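Local coordinates for ARO (armadillo repeats only protein) (Plasmodium falciparum Santa Lucia, PDB 5EWP) that probably serves as an armadillo-repeat protein-binding scaffold in the translocation and attachment of rhoptries to the apical pole of the parasite, at residues 196-201 against 237-242. Residues are numbered along the deposited sequence; the frame is centred on the assembly and turned at random.
Sequences EAIYHL and QDLAEA
Ile198 carries most of this apolar contact, its CB directed at the helix of Ala242; both arms reach Ala242, and CD1 also meets Leu239. With CG1 anti to the carbonyl carbon (chi1 -68°) and the chain then extended, CD1 projects farthest across and meets Leu239 CD1 at 3.6 Å, the two side chains crossing at about a right angle. The same Ile198 CD1 lies 4.0 Å from Ala242 CB, so the methyl sits against both residues. The other branch, Ile198 CG2, rests 3.8 Å from the carbonyl O of Ala242. Aromatic packing is lighter: Tyr199 sets CE1 of its ring 4.2 Å from Ala242 CB, with the methyl oblique to the ring, at the exposed margin of the contact. No hydrogen bond links the segments; each keeps its own i to i+4 backbone bonds. The CA atoms of Ile198 and Ala242 are the nearest across the contact, 7.1 Å apart. The axes of the two segments pass 10.5 Å apart, their directions 30° from parallel. Ile198 continues onto Ser243 and Leu246, while His200 packs on helix 142-156 and, with Leu201, on helix 171-177, placing helix 192-205 between these and helix 237-250, as in the stacked helices of an armadillo-repeat solenoid.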
# COMPACT_ATOMS: atom_id res chain seq x y z
N GLU A 196 -2.71 12.15 -5.22
CA GLU A 196 -1.85 11.55 -4.20
C GLU A 196 -0.45 11.29 -4.76
O GLU A 196 0.56 11.51 -4.09
CB GLU A 196 -2.47 10.27 -3.65
CG GLU A 196 -3.76 10.52 -2.87
CD GLU A 196 -4.47 9.24 -2.45
OE1 GLU A 196 -3.95 8.14 -2.71
OE2 GLU A 196 -5.57 9.35 -1.86
N ALA A 197 -0.39 10.86 -6.02
CA ALA A 197 0.88 10.58 -6.66
C ALA A 197 1.73 11.84 -6.81
O ALA A 197 2.95 11.78 -6.72
CB ALA A 197 0.65 9.90 -8.02
N ILE A 198 1.10 12.99 -7.04
CA ILE A 198 1.82 14.26 -7.07
C ILE A 198 2.53 14.46 -5.74
O ILE A 198 3.72 14.76 -5.68
CB ILE A 198 0.90 15.45 -7.33
CG1 ILE A 198 0.34 15.40 -8.75
CG2 ILE A 198 1.65 16.77 -7.12
CD1 ILE A 198 -0.75 16.42 -9.00
N TYR A 199 1.79 14.28 -4.66
CA TYR A 199 2.35 14.45 -3.32
C TYR A 199 3.44 13.42 -3.03
O TYR A 199 4.42 13.72 -2.35
CB TYR A 199 1.25 14.37 -2.27
CG TYR A 199 0.23 15.48 -2.39
CD1 TYR A 199 0.59 16.76 -2.82
CD2 TYR A 199 -1.10 15.25 -2.07
CE1 TYR A 199 -0.36 17.77 -2.93
CE2 TYR A 199 -2.05 16.25 -2.17
CZ TYR A 199 -1.69 17.50 -2.60
OH TYR A 199 -2.66 18.46 -2.69
N HIS A 200 3.27 12.20 -3.52
CA HIS A 200 4.30 11.19 -3.33
C HIS A 200 5.61 11.59 -4.01
O HIS A 200 6.69 11.43 -3.46
CB HIS A 200 3.83 9.82 -3.86
CG HIS A 200 2.63 9.26 -3.15
ND1 HIS A 200 2.29 9.61 -1.86
CD2 HIS A 200 1.67 8.39 -3.57
CE1 HIS A 200 1.19 8.96 -1.51
NE2 HIS A 200 0.79 8.22 -2.53
N LEU A 201 5.50 12.11 -5.24
CA LEU A 201 6.68 12.53 -5.99
C LEU A 201 7.40 13.68 -5.29
O LEU A 201 8.63 13.68 -5.21
CB LEU A 201 6.28 12.92 -7.41
CG LEU A 201 5.89 11.73 -8.29
CD1 LEU A 201 5.18 12.19 -9.56
CD2 LEU A 201 7.12 10.89 -8.61
N GLN A 237 -9.55 22.29 -8.92
CA GLN A 237 -8.60 23.31 -8.46
C GLN A 237 -7.43 22.73 -7.67
O GLN A 237 -6.28 23.12 -7.90
CB GLN A 237 -9.33 24.35 -7.60
N ASP A 238 -7.71 21.84 -6.72
CA ASP A 238 -6.66 21.20 -5.93
C ASP A 238 -5.66 20.49 -6.85
O ASP A 238 -4.45 20.69 -6.75
CB ASP A 238 -7.26 20.21 -4.93
N LEU A 239 -6.20 19.69 -7.76
CA LEU A 239 -5.37 18.89 -8.65
C LEU A 239 -4.62 19.78 -9.64
O LEU A 239 -3.43 19.56 -9.91
CB LEU A 239 -6.22 17.86 -9.40
CG LEU A 239 -5.46 17.03 -10.45
CD1 LEU A 239 -4.28 16.27 -9.84
CD2 LEU A 239 -6.43 16.10 -11.15
N ALA A 240 -5.29 20.80 -10.16
CA ALA A 240 -4.69 21.68 -11.16
C ALA A 240 -3.58 22.50 -10.54
O ALA A 240 -2.50 22.67 -11.13
CB ALA A 240 -5.74 22.56 -11.77
N GLU A 241 -3.84 23.03 -9.34
CA GLU A 241 -2.82 23.76 -8.60
C GLU A 241 -1.62 22.90 -8.21
O GLU A 241 -0.48 23.32 -8.38
CB GLU A 241 -3.45 24.38 -7.34
N ALA A 242 -1.88 21.70 -7.67
CA ALA A 242 -0.81 20.81 -7.24
C ALA A 242 0.07 20.42 -8.42
O ALA A 242 1.31 20.39 -8.32
CB ALA A 242 -1.38 19.57 -6.57